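PDB 4TXG: chitinase, which probably hydrolyses the glycosidic bonds of chitin, as a glycoside hydrolase of family 18 that also carries a carbohydrate-binding module. Local coordinates for residues G117-P123 with Y136-Q142; E124-Q128 with K387-F391; L349-L353 with Y363-T367; E146-S152 with W180-H185. All coordinates share one frame. Residues are numbered along the deposited sequence.

Contact 1. Residues G117-P123 with Y136-Q142; sequences GNALCRP and YCAVYKQ
Two turns of a loop are stapled together here. N118-L120 form a 3-10 turn (L120 N to G117 O 3.1 Å, C121 N to N118 O 3.0 Å), preceded by G117 at positive phi (53°). Y136-A138 take helical angles, and Y136 O accepts from V139 N (3.1 Å) and Y140 N (2.7 Å). CA atoms come closest at N118-Y136 (5.3 Å) and C121-Q142 (4.3 Å). The covalent link is the disulfide C121 SG-C137 SG, 2.0 Å, with both chi1 angles m and chi3 78°. A side-chain-to-backbone hydrogen bond flanks it, C137 N donating to N118 OD1 (3.1 Å, 162°). Two CH-pi contacts follow: R122 CA lies 4.0 Å from the centroid of the Y136 ring, and P123 CG 3.5 Å from that of Y140, each over a ring face; both tyrosines have chi1 m. Weaker CA-H...O contacts close the edge, Q142 CA to L120 O and C121 CA to K141 O, both 3.4 Å. Disulfide and CH-pi contacts thus join two turns of a long loop with little regular secondary structure, ahead of strand 155-161, the first of the barrel; Y140 OH hydrogen-bonds to D390, just before strand 391-395, and to Q365, which begins strand 365-371.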
loop_
_atom_site.group_PDB
_atom_site.type_symbol
_atom_site.label_atom_id
_atom_site.label_comp_id
_atom_site.label_asym_id
_atom_site.label_seq_id
_atom_site.Cartn_x
_atom_site.Cartn_y
_atom_site.Cartn_z
ATOM N N GLY A 117 22.961 -20.722 7.934
ATOM C CA GLY A 117 21.820 -21.304 7.253
ATOM C C GLY A 117 20.820 -20.274 6.762
ATOM O O GLY A 117 21.189 -19.279 6.136
ATOM N N ASN A 118 19.550 -20.498 7.079
ATOM C CA ASN A 118 18.478 -19.637 6.591
ATOM C C ASN A 118 18.575 -18.193 7.073
ATOM O O ASN A 118 18.068 -17.275 6.421
ATOM C CB ASN A 118 17.130 -20.229 6.995
ATOM C CG ASN A 118 16.698 -21.352 6.084
ATOM O OD1 ASN A 118 16.580 -21.169 4.873
ATOM N ND2 ASN A 118 16.460 -22.531 6.660
ATOM N N ALA A 119 19.240 -17.984 8.203
ATOM C CA ALA A 119 19.375 -16.638 8.743
ATOM C C ALA A 119 20.190 -15.734 7.816
ATOM O O ALA A 119 20.083 -14.509 7.874
ATOM C CB ALA A 119 20.001 -16.685 10.120
ATOM N N LEU A 120 20.999 -16.342 6.953
ATOM C CA LEU A 120 21.791 -15.584 5.990
ATOM C C LEU A 120 20.934 -15.000 4.857
ATOM O O LEU A 120 21.407 -14.165 4.086
ATOM C CB LEU A 120 22.895 -16.471 5.409
ATOM C CG LEU A 120 23.976 -16.840 6.421
ATOM C CD1 LEU A 120 24.857 -17.963 5.889
ATOM C CD2 LEU A 120 24.802 -15.613 6.745
ATOM N N CYS A 121 19.678 -15.426 4.771
ATOM C CA CYS A 121 18.781 -14.959 3.714
ATOM C C CYS A 121 17.625 -14.108 4.239
ATOM O O CYS A 121 16.686 -13.819 3.501
ATOM C CB CYS A 121 18.217 -16.152 2.938
ATOM S SG CYS A 121 19.487 -17.150 2.127
ATOM N N ARG A 122 17.679 -13.706 5.504
ATOM C CA ARG A 122 16.582 -12.912 6.049
ATOM C C ARG A 122 16.585 -11.513 5.427
ATOM O O ARG A 122 17.630 -10.871 5.378
ATOM C CB ARG A 122 16.686 -12.818 7.581
ATOM C CG ARG A 122 15.542 -12.038 8.207
ATOM C CD ARG A 122 15.617 -12.018 9.740
ATOM N NE ARG A 122 16.915 -11.555 10.219
ATOM C CZ ARG A 122 17.237 -10.277 10.414
ATOM N NH1 ARG A 122 16.351 -9.311 10.178
ATOM N NH2 ARG A 122 18.453 -9.962 10.849
ATOM N N PRO A 123 15.422 -11.050 4.928
ATOM C CA PRO A 123 15.337 -9.675 4.407
ATOM C C PRO A 123 15.787 -8.640 5.426
ATOM O O PRO A 123 15.526 -8.791 6.625
ATOM C CB PRO A 123 13.847 -9.510 4.085
ATOM C CG PRO A 123 13.412 -10.909 3.715
ATOM C CD PRO A 123 14.183 -11.807 4.681
ATOM N N TYR A 136 14.001 -18.970 4.973
ATOM C CA TYR A 136 14.127 -17.788 4.109
ATOM C C TYR A 136 14.770 -18.088 2.760
ATOM O O TYR A 136 14.456 -17.443 1.768
ATOM C CB TYR A 136 14.949 -16.701 4.794
ATOM C CG TYR A 136 14.259 -16.058 5.964
ATOM C CD1 TYR A 136 13.078 -15.335 5.791
ATOM C CD2 TYR A 136 14.786 -16.168 7.240
ATOM C CE1 TYR A 136 12.449 -14.738 6.871
ATOM C CE2 TYR A 136 14.160 -15.588 8.312
ATOM C CZ TYR A 136 13.001 -14.873 8.124
ATOM O OH TYR A 136 12.399 -14.294 9.217
ATOM N N CYS A 137 15.680 -19.054 2.728
ATOM C CA CYS A 137 16.455 -19.284 1.515
ATOM C C CYS A 137 15.618 -19.943 0.423
ATOM O O CYS A 137 16.054 -20.047 -0.718
ATOM C CB CYS A 137 17.702 -20.108 1.828
ATOM S SG CYS A 137 19.005 -19.085 2.582
ATOM N N ALA A 138 14.401 -20.342 0.770
ATOM C CA ALA A 138 13.460 -20.860 -0.220
ATOM C C ALA A 138 12.932 -19.758 -1.151
ATOM O O ALA A 138 12.524 -20.038 -2.280
ATOM C CB ALA A 138 12.289 -21.568 0.481
ATOM N N VAL A 139 12.948 -18.512 -0.676
ATOM C CA VAL A 139 12.341 -17.389 -1.397
ATOM C C VAL A 139 13.336 -16.234 -1.560
ATOM O O VAL A 139 13.227 -15.429 -2.492
ATOM C CB VAL A 139 11.058 -16.886 -0.655
ATOM C CG1 VAL A 139 10.585 -15.526 -1.158
ATOM C CG2 VAL A 139 9.931 -17.916 -0.783
ATOM N N TYR A 140 14.314 -16.161 -0.658
ATOM C CA TYR A 140 15.270 -15.057 -0.657
ATOM C C TYR A 140 16.701 -15.507 -0.926
ATOM O O TYR A 140 17.068 -16.655 -0.689
ATOM C CB TYR A 140 15.218 -14.314 0.680
ATOM C CG TYR A 140 13.863 -13.694 0.947
ATOM C CD1 TYR A 140 13.434 -12.590 0.227
ATOM C CD2 TYR A 140 13.009 -14.223 1.917
ATOM C CE1 TYR A 140 12.192 -12.012 0.457
ATOM C CE2 TYR A 140 11.762 -13.645 2.162
ATOM C CZ TYR A 140 11.357 -12.548 1.421
ATOM O OH TYR A 140 10.121 -11.971 1.648
ATOM N N LYS A 141 17.500 -14.580 -1.435
ATOM C CA LYS A 141 18.918 -14.812 -1.681
ATOM C C LYS A 141 19.706 -14.519 -0.422
ATOM O O LYS A 141 19.166 -13.941 0.518
ATOM C CB LYS A 141 19.416 -13.915 -2.819
ATOM C CG LYS A 141 18.535 -13.955 -4.039
ATOM C CD LYS A 141 18.874 -12.827 -5.001
ATOM C CE LYS A 141 17.859 -12.764 -6.124
ATOM N NZ LYS A 141 18.193 -11.702 -7.104
ATOM N N GLN A 142 20.974 -14.913 -0.388
ATOM C CA GLN A 142 21.811 -14.490 0.724
ATOM C C GLN A 142 21.874 -12.968 0.686
ATOM O O GLN A 142 22.095 -12.372 -0.367
ATOM C CB GLN A 142 23.199 -15.132 0.662
ATOM C CG GLN A 142 23.134 -16.643 0.865
ATOM C CD GLN A 142 24.465 -17.261 1.218
ATOM O OE1 GLN A 142 25.343 -16.602 1.768
ATOM N NE2 GLN A 142 24.619 -18.539 0.901
#

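Contact 2. Residues E124-Q128 with K387-F391; sequences EALAQ and KYLDF
A125 turns the chain with left-handed backbone angles (70°/3°), after which L126-Q128 run extended. L126, whose CA is 5.2 Å from that of K387, points its CA-CB bond sideways, but rotamer t, p brings the side-chain end inward: CD1 lies 3.4 Å from both K387 O and L389 O and 3.8 Å from Y388 C, while CD2 comes within 3.9 Å of D390 OD1. The leucine thus packs on the bend where the 3-10 turn ending at K387-Y388 gives way to the chain entering strand 391-395 of the family 18 TIM barrel. This is the N-terminal end of the strand, whereas in TIM-barrel enzymes the active site lies at the C-terminal ends. D390 itself has chi1 m, and its carboxylate is held by Y140, Y363 and R350. R456, which hydrogen-bonds to E124 O and L389 O, bridges the two segments. A127 makes the hydrogen bond between the segments, its N donating to K387 O at 2.8 Å and 169°. Its CB, directed toward K387-F391, touches the aliphatic part of K387 (CE 3.6 Å; chi1 p) and Y388 CD1 (4.0 Å). Q128 turns its CA-CB bond away, and its side chain packs against Y136.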
loop_
_atom_site.group_PDB
_atom_site.type_symbol
_atom_site.label_atom_id
_atom_site.label_comp_id
_atom_site.label_asym_id
_atom_site.label_seq_id
_atom_site.Cartn_x
_atom_site.Cartn_y
_atom_site.Cartn_z
ATOM N N GLU A 124 16.472 -7.602 4.952
ATOM C CA GLU A 124 16.949 -6.535 5.822
ATOM C C GLU A 124 15.837 -5.973 6.711
ATOM O O GLU A 124 14.775 -5.604 6.220
ATOM C CB GLU A 124 17.563 -5.409 4.984
ATOM C CG GLU A 124 17.990 -4.191 5.796
ATOM C CD GLU A 124 18.510 -3.063 4.915
ATOM O OE1 GLU A 124 18.883 -3.333 3.755
ATOM O OE2 GLU A 124 18.535 -1.905 5.375
ATOM N N ALA A 125 16.104 -5.931 8.015
ATOM C CA ALA A 125 15.216 -5.333 9.018
ATOM C C ALA A 125 13.916 -6.109 9.280
ATOM O O ALA A 125 13.081 -5.670 10.075
ATOM C CB ALA A 125 14.885 -3.881 8.633
ATOM N N LEU A 126 13.735 -7.258 8.642
ATOM C CA LEU A 126 12.526 -8.048 8.911
ATOM C C LEU A 126 12.601 -8.707 10.287
ATOM O O LEU A 126 13.624 -9.279 10.669
ATOM C CB LEU A 126 12.311 -9.112 7.830
ATOM C CG LEU A 126 11.042 -9.981 7.927
ATOM C CD1 LEU A 126 9.777 -9.175 7.664
ATOM C CD2 LEU A 126 11.127 -11.154 6.955
ATOM N N ALA A 127 11.509 -8.617 11.040
ATOM C CA ALA A 127 11.466 -9.217 12.361
ATOM C C ALA A 127 11.251 -10.723 12.256
ATOM O O ALA A 127 10.196 -11.169 11.818
ATOM C CB ALA A 127 10.361 -8.584 13.189
ATOM N N GLN A 128 12.240 -11.509 12.661
ATOM C CA GLN A 128 12.057 -12.957 12.639
ATOM C C GLN A 128 11.564 -13.469 13.984
ATOM O O GLN A 128 11.925 -12.948 15.035
ATOM C CB GLN A 128 13.348 -13.687 12.262
ATOM C CG GLN A 128 13.147 -15.202 12.139
ATOM C CD GLN A 128 14.430 -15.994 12.229
ATOM O OE1 GLN A 128 15.488 -15.536 11.792
ATOM N NE2 GLN A 128 14.346 -17.195 12.801
ATOM N N LYS A 387 7.814 -3.849 10.572
ATOM C CA LYS A 387 8.874 -4.826 10.790
ATOM C C LYS A 387 8.404 -6.270 10.564
ATOM O O LYS A 387 9.224 -7.159 10.378
ATOM C CB LYS A 387 9.453 -4.694 12.202
ATOM C CG LYS A 387 8.453 -5.022 13.299
ATOM C CD LYS A 387 8.971 -4.672 14.705
ATOM C CE LYS A 387 10.139 -5.543 15.119
ATOM N NZ LYS A 387 10.447 -5.406 16.577
ATOM N N TYR A 388 7.092 -6.504 10.571
ATOM C CA TYR A 388 6.572 -7.863 10.397
ATOM C C TYR A 388 6.303 -8.233 8.940
ATOM O O TYR A 388 6.018 -9.390 8.637
ATOM C CB TYR A 388 5.289 -8.038 11.219
ATOM C CG TYR A 388 5.525 -7.749 12.682
ATOM C CD1 TYR A 388 6.377 -8.554 13.434
ATOM C CD2 TYR A 388 4.928 -6.660 13.304
ATOM C CE1 TYR A 388 6.622 -8.292 14.769
ATOM C CE2 TYR A 388 5.175 -6.387 14.651
ATOM C CZ TYR A 388 6.020 -7.212 15.370
ATOM O OH TYR A 388 6.274 -6.958 16.705
ATOM N N LEU A 389 6.382 -7.251 8.046
ATOM C CA LEU A 389 5.921 -7.437 6.679
ATOM C C LEU A 389 7.054 -7.742 5.709
ATOM O O LEU A 389 8.050 -7.012 5.639
ATOM C CB LEU A 389 5.172 -6.186 6.202
ATOM C CG LEU A 389 3.974 -5.828 7.073
ATOM C CD1 LEU A 389 3.390 -4.477 6.663
ATOM C CD2 LEU A 389 2.919 -6.923 6.960
ATOM N N ASP A 390 6.904 -8.820 4.952
ATOM C CA ASP A 390 7.882 -9.107 3.910
ATOM C C ASP A 390 8.021 -7.928 2.958
ATOM O O ASP A 390 9.130 -7.568 2.566
ATOM C CB ASP A 390 7.492 -10.361 3.149
ATOM C CG ASP A 390 7.716 -11.601 3.965
ATOM O OD1 ASP A 390 8.836 -12.157 3.900
ATOM O OD2 ASP A 390 6.792 -11.996 4.703
ATOM N N PHE A 391 6.892 -7.333 2.584
ATOM C CA PHE A 391 6.919 -6.056 1.880
ATOM C C PHE A 391 5.562 -5.385 1.942
ATOM O O PHE A 391 4.572 -6.009 2.342
ATOM C CB PHE A 391 7.395 -6.211 0.413
ATOM C CG PHE A 391 6.593 -7.179 -0.426
ATOM C CD1 PHE A 391 5.398 -6.792 -1.013
ATOM C CD2 PHE A 391 7.080 -8.454 -0.691
ATOM C CE1 PHE A 391 4.680 -7.665 -1.828
ATOM C CE2 PHE A 391 6.357 -9.346 -1.493
ATOM C CZ PHE A 391 5.159 -8.945 -2.065
#

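Contact 3. Residues L349-L353 with Y363-T367; sequences LRDRL and YYQIT
I366 is the apolar centre, pointing from strand 365-367 toward helix 349-353 with chi1 m and chi2 t. Its CD1 abuts the helix backbone, 3.5 Å from L349 C, 3.3 Å from R350 N and 3.8 Å from L349 CB, while its CG1 meets L353 CD1 at 3.5 Å. This is the return half of a beta-alpha-beta crossover in the TIM barrel: strand 308-312 leads through helix 338-360 to strand 365-371, which pairs in parallel with strand 308-312. The short axes approach to 9.2 Å and run nearly antiparallel (162°), with CA pairs R350-I366 at 7.1 Å and L353-Y364 at 6.1 Å. Alternation from Y364 into the strand sets the pattern, Y364 and I366 pointing toward the helix, Q365 and T367 away. L353 (m, t) extends the contact with CD2 4.0 Å from Y364 CB, and Y364 CD2 lies 3.9 Å from L353 O. On the polar margin R350 (t, p, m) curls back so that I366 CG1 sits over one face of its guanidinium, 4.0 Å from NH2. NH2 forms a salt bridge with D390, which also binds Y363 OH. R350 NH1 gives a weak hydrogen bond to Y364 O (3.1 Å, 130°). Where L353 and Y364 come closest, water 1 accepts from Y364 N at 3.1 Å and donates weakly to L353 O at 3.2 Å.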
loop_
_atom_site.group_PDB
_atom_site.type_symbol
_atom_site.label_atom_id
_atom_site.label_comp_id
_atom_site.label_asym_id
_atom_site.label_seq_id
_atom_site.Cartn_x
_atom_site.Cartn_y
_atom_site.Cartn_z
ATOM N N LEU A 349 0.343 -12.920 13.184
ATOM C CA LEU A 349 0.362 -13.513 11.854
ATOM C C LEU A 349 1.782 -13.939 11.468
ATOM O O LEU A 349 1.987 -15.030 10.935
ATOM C CB LEU A 349 -0.198 -12.514 10.856
ATOM C CG LEU A 349 -0.886 -12.931 9.562
ATOM C CD1 LEU A 349 -1.874 -14.063 9.761
ATOM C CD2 LEU A 349 -1.592 -11.673 9.047
ATOM N N ARG A 350 2.753 -13.081 11.769
ATOM C CA ARG A 350 4.168 -13.363 11.510
ATOM C C ARG A 350 4.612 -14.613 12.259
ATOM O O ARG A 350 5.257 -15.499 11.697
ATOM C CB ARG A 350 5.036 -12.164 11.915
ATOM C CG ARG A 350 6.549 -12.381 11.781
ATOM C CD ARG A 350 7.025 -12.155 10.340
ATOM N NE ARG A 350 6.806 -13.319 9.483
ATOM C CZ ARG A 350 6.690 -13.260 8.158
ATOM N NH1 ARG A 350 6.520 -14.381 7.459
ATOM N NH2 ARG A 350 6.745 -12.081 7.532
ATOM N N ASP A 351 4.238 -14.685 13.530
ATOM C CA ASP A 351 4.565 -15.835 14.366
ATOM C C ASP A 351 3.960 -17.129 13.806
ATOM O O ASP A 351 4.652 -18.146 13.676
ATOM C CB ASP A 351 4.074 -15.598 15.798
ATOM C CG ASP A 351 4.370 -16.768 16.720
ATOM O OD1 ASP A 351 3.598 -17.748 16.707
ATOM O OD2 ASP A 351 5.380 -16.708 17.454
ATOM N N ARG A 352 2.672 -17.104 13.465
ATOM C CA ARG A 352 2.017 -18.330 13.021
ATOM C C ARG A 352 2.537 -18.770 11.661
ATOM O O ARG A 352 2.737 -19.966 11.421
ATOM C CB ARG A 352 0.495 -18.164 12.948
ATOM C CG ARG A 352 -0.155 -17.852 14.284
ATOM C CD ARG A 352 0.114 -18.916 15.341
ATOM N NE ARG A 352 -0.677 -18.621 16.535
ATOM C CZ ARG A 352 -0.300 -17.794 17.506
ATOM N NH1 ARG A 352 0.882 -17.184 17.459
ATOM N NH2 ARG A 352 -1.106 -17.578 18.535
ATOM N N LEU A 353 2.754 -17.809 10.767
ATOM C CA LEU A 353 3.253 -18.156 9.441
ATOM C C LEU A 353 4.719 -18.603 9.489
ATOM O O LEU A 353 5.110 -19.498 8.737
ATOM C CB LEU A 353 3.072 -16.994 8.472
ATOM C CG LEU A 353 1.642 -16.879 7.928
ATOM C CD1 LEU A 353 1.600 -15.857 6.818
ATOM C CD2 LEU A 353 1.144 -18.214 7.428
ATOM N N TYR A 363 8.364 -21.238 2.464
ATOM C CA TYR A 363 8.173 -19.945 3.111
ATOM C C TYR A 363 6.812 -19.319 2.805
ATOM O O TYR A 363 6.296 -19.452 1.688
ATOM C CB TYR A 363 9.302 -19.002 2.681
ATOM C CG TYR A 363 9.289 -17.709 3.429
ATOM C CD1 TYR A 363 9.717 -17.655 4.747
ATOM C CD2 TYR A 363 8.825 -16.546 2.835
ATOM C CE1 TYR A 363 9.700 -16.475 5.448
ATOM C CE2 TYR A 363 8.799 -15.358 3.533
ATOM C CZ TYR A 363 9.245 -15.331 4.835
ATOM O OH TYR A 363 9.231 -14.164 5.554
ATOM N N TYR A 364 6.236 -18.630 3.792
ATOM C CA TYR A 364 4.982 -17.896 3.599
ATOM C C TYR A 364 5.191 -16.407 3.841
ATOM O O TYR A 364 5.661 -16.004 4.900
ATOM C CB TYR A 364 3.874 -18.414 4.530
ATOM C CG TYR A 364 3.559 -19.885 4.349
ATOM C CD1 TYR A 364 2.925 -20.341 3.196
ATOM C CD2 TYR A 364 3.895 -20.814 5.325
ATOM C CE1 TYR A 364 2.634 -21.689 3.021
ATOM C CE2 TYR A 364 3.615 -22.172 5.160
ATOM C CZ TYR A 364 2.985 -22.600 4.007
ATOM O OH TYR A 364 2.701 -23.943 3.838
ATOM N N GLN A 365 4.834 -15.596 2.853
ATOM C CA GLN A 365 5.007 -14.151 2.954
ATOM C C GLN A 365 3.801 -13.474 3.609
ATOM O O GLN A 365 2.664 -13.914 3.450
ATOM C CB GLN A 365 5.264 -13.543 1.563
ATOM C CG GLN A 365 6.678 -13.805 1.014
ATOM C CD GLN A 365 6.928 -13.148 -0.343
ATOM O OE1 GLN A 365 6.127 -13.294 -1.266
ATOM N NE2 GLN A 365 8.042 -12.421 -0.465
ATOM N N ILE A 366 4.061 -12.410 4.362
ATOM C CA ILE A 366 2.990 -11.501 4.776
ATOM C C ILE A 366 3.222 -10.156 4.138
ATOM O O ILE A 366 4.291 -9.558 4.300
ATOM C CB ILE A 366 2.929 -11.307 6.289
ATOM C CG1 ILE A 366 2.872 -12.648 6.989
ATOM C CG2 ILE A 366 1.712 -10.441 6.666
ATOM C CD1 ILE A 366 2.804 -12.515 8.472
ATOM N N THR A 367 2.232 -9.678 3.397
ATOM C CA THR A 367 2.325 -8.347 2.838
ATOM C C THR A 367 1.116 -7.533 3.291
ATOM O O THR A 367 0.190 -8.059 3.908
ATOM C CB THR A 367 2.421 -8.393 1.297
ATOM O OG1 THR A 367 1.192 -8.869 0.733
ATOM C CG2 THR A 367 3.554 -9.337 0.875
HETATM O O HOH W 1 6.779 -17.689 6.670
#

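Contact 4. Residues E146-S152 with W180-H185; sequences EQLANGS and WSKLTH
H185 NE2 donates to E146 OE1 at 2.8 Å, a histidine-carboxylate hydrogen bond in the plane of the imidazole; R155 pairs with the other carboxylate oxygen of E146. H185 ND1 shares a 2.8 Å hydrogen bond with T184 OG1, so both ring nitrogens of H185 (chi1 m) are hydrogen-bonded. At the other end N150 uses ND2 to donate to W180 O (3.0 Å) and L183 O (2.9 Å), spanning the bend at S181-K182. N150 and G151, both left-handed, are the corners of a type I' turn closed by S152 N to A149 O, 3.2 Å. The turn precedes strand 155-161 of the TIM barrel and T184 its parallel neighbour, strand 185-193, so the contact lies at their N-terminal ends. Water 2 sits between the two segments, accepting from A149 N (3.0 Å) and 2.9 Å from T184 O. Nearest CA atoms are A149-T184, 5.0 Å. T184 CG2 packs against A149 O (3.8 Å), S152 CB (4.0 Å) and L148 CB (4.2 Å), and L148 CD2 approaches H185 CE1 at 3.8 Å.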
loop_
_atom_site.group_PDB
_atom_site.type_symbol
_atom_site.label_atom_id
_atom_site.label_comp_id
_atom_site.label_asym_id
_atom_site.label_seq_id
_atom_site.Cartn_x
_atom_site.Cartn_y
_atom_site.Cartn_z
ATOM N N GLU A 146 14.776 -10.731 -2.777
ATOM C CA GLU A 146 13.835 -11.768 -3.186
ATOM C C GLU A 146 14.233 -12.428 -4.511
ATOM O O GLU A 146 14.672 -11.765 -5.450
ATOM C CB GLU A 146 12.416 -11.186 -3.285
ATOM C CG GLU A 146 11.338 -12.253 -3.344
ATOM C CD GLU A 146 9.928 -11.720 -3.106
ATOM O OE1 GLU A 146 8.970 -12.424 -3.502
ATOM O OE2 GLU A 146 9.770 -10.618 -2.533
ATOM N N GLN A 147 14.108 -13.749 -4.570
ATOM C CA GLN A 147 14.242 -14.460 -5.833
ATOM C C GLN A 147 12.982 -14.210 -6.645
ATOM O O GLN A 147 11.914 -14.723 -6.297
ATOM C CB GLN A 147 14.439 -15.956 -5.602
ATOM C CG GLN A 147 15.638 -16.304 -4.729
ATOM C CD GLN A 147 15.767 -17.804 -4.537
ATOM O OE1 GLN A 147 15.675 -18.572 -5.497
ATOM N NE2 GLN A 147 15.949 -18.232 -3.295
ATOM N N LEU A 148 13.091 -13.417 -7.708
ATOM C CA LEU A 148 11.903 -12.991 -8.450
ATOM C C LEU A 148 11.693 -13.759 -9.755
ATOM O O LEU A 148 12.646 -14.117 -10.447
ATOM C CB LEU A 148 11.967 -11.485 -8.746
ATOM C CG LEU A 148 11.858 -10.517 -7.567
ATOM C CD1 LEU A 148 11.943 -9.077 -8.066
ATOM C CD2 LEU A 148 10.553 -10.708 -6.749
ATOM N N ALA A 149 10.424 -14.005 -10.068
ATOM C CA ALA A 149 10.035 -14.729 -11.265
ATOM C C ALA A 149 10.424 -14.000 -12.551
ATOM O O ALA A 149 10.613 -12.783 -12.564
ATOM C CB ALA A 149 8.526 -14.982 -11.245
ATOM N N ASN A 150 10.546 -14.776 -13.625
ATOM C CA ASN A 150 10.639 -14.245 -14.981
ATOM C C ASN A 150 11.819 -13.288 -15.209
ATOM O O ASN A 150 11.800 -12.461 -16.123
ATOM C CB ASN A 150 9.304 -13.573 -15.337
ATOM C CG ASN A 150 8.162 -14.579 -15.451
ATOM O OD1 ASN A 150 8.308 -15.603 -16.111
ATOM N ND2 ASN A 150 7.034 -14.304 -14.789
ATOM N N GLY A 151 12.866 -13.433 -14.405
ATOM C CA GLY A 151 14.076 -12.651 -14.601
ATOM C C GLY A 151 13.932 -11.165 -14.328
ATOM O O GLY A 151 14.732 -10.368 -14.813
ATOM N N SER A 152 12.922 -10.785 -13.550
ATOM C CA SER A 152 12.688 -9.374 -13.284
ATOM C C SER A 152 13.561 -8.837 -12.148
ATOM O O SER A 152 13.821 -9.529 -11.169
ATOM C CB SER A 152 11.213 -9.129 -12.954
ATOM O OG SER A 152 10.981 -7.726 -12.803
ATOM N N TRP A 180 1.026 -14.225 -17.025
ATOM C CA TRP A 180 1.882 -14.944 -16.094
ATOM C C TRP A 180 3.380 -14.784 -16.358
ATOM O O TRP A 180 4.179 -14.780 -15.420
ATOM C CB TRP A 180 1.524 -16.430 -16.117
ATOM C CG TRP A 180 0.219 -16.739 -15.445
ATOM C CD1 TRP A 180 -1.025 -16.722 -16.011
ATOM C CD2 TRP A 180 0.034 -17.121 -14.078
ATOM N NE1 TRP A 180 -1.972 -17.075 -15.078
ATOM C CE2 TRP A 180 -1.349 -17.315 -13.883
ATOM C CE3 TRP A 180 0.903 -17.316 -13.003
ATOM C CZ2 TRP A 180 -1.884 -17.691 -12.648
ATOM C CZ3 TRP A 180 0.368 -17.704 -11.779
ATOM C CH2 TRP A 180 -1.014 -17.882 -11.615
ATOM N N SER A 181 3.760 -14.646 -17.628
ATOM C CA SER A 181 5.178 -14.577 -17.978
ATOM C C SER A 181 5.779 -13.188 -17.742
ATOM O O SER A 181 6.965 -12.978 -17.985
ATOM C CB SER A 181 5.396 -14.974 -19.445
ATOM O OG SER A 181 4.865 -13.994 -20.314
ATOM N N LYS A 182 4.960 -12.245 -17.277
ATOM C CA LYS A 182 5.414 -10.866 -17.131
ATOM C C LYS A 182 5.204 -10.316 -15.721
ATOM O O LYS A 182 5.414 -9.129 -15.484
ATOM C CB LYS A 182 4.699 -9.970 -18.147
ATOM C CG LYS A 182 4.826 -10.472 -19.589
ATOM C CD LYS A 182 4.235 -9.490 -20.585
ATOM C CE LYS A 182 4.276 -10.042 -22.004
ATOM N NZ LYS A 182 5.636 -10.511 -22.388
ATOM N N LEU A 183 4.795 -11.180 -14.795
ATOM C CA LEU A 183 4.540 -10.790 -13.404
ATOM C C LEU A 183 5.459 -11.506 -12.413
ATOM O O LEU A 183 6.103 -12.503 -12.750
ATOM C CB LEU A 183 3.084 -11.100 -13.012
ATOM C CG LEU A 183 1.917 -10.486 -13.771
ATOM C CD1 LEU A 183 0.621 -10.982 -13.195
ATOM C CD2 LEU A 183 1.975 -8.974 -13.681
ATOM N N THR A 184 5.513 -11.011 -11.181
ATOM C CA THR A 184 6.221 -11.744 -10.135
ATOM C C THR A 184 5.276 -12.234 -9.030
ATOM O O THR A 184 5.529 -13.274 -8.408
ATOM C CB THR A 184 7.341 -10.894 -9.494
ATOM O OG1 THR A 184 6.777 -9.741 -8.853
ATOM C CG2 THR A 184 8.360 -10.456 -10.553
ATOM N N HIS A 185 4.203 -11.478 -8.789
ATOM C CA HIS A 185 3.222 -11.786 -7.749
ATOM C C HIS A 185 1.806 -11.482 -8.230
ATOM O O HIS A 185 1.579 -10.513 -8.952
ATOM C CB HIS A 185 3.467 -10.972 -6.470
ATOM C CG HIS A 185 4.807 -11.189 -5.839
ATOM N ND1 HIS A 185 5.975 -10.694 -6.377
ATOM C CD2 HIS A 185 5.160 -11.811 -4.687
ATOM C CE1 HIS A 185 6.993 -11.026 -5.602
ATOM N NE2 HIS A 185 6.525 -11.699 -4.568
HETATM O O HOH W 2 8.339 -13.728 -7.878
#

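From the N terminus, contact 1 closes a short loop within the segment that precedes the barrel. Residues 124-128 lie inside that loop and leave it through contact 2, so the two cross; contact 2 spans 258 residues to reach the start of strand 391-395. Nested within that long loop are, in series, contact 4, which closes around strand 155-161 and leads into strand 185-193, and contact 3, which closes the turn from helix 338-360 to strand 365-371. All four meet through side chains at the N-terminal ends of the barrel strands: D390 of contact 2 joins Y140 to Y363, and Q365 lies between Y140 of contact 1 and E146 of contact 4.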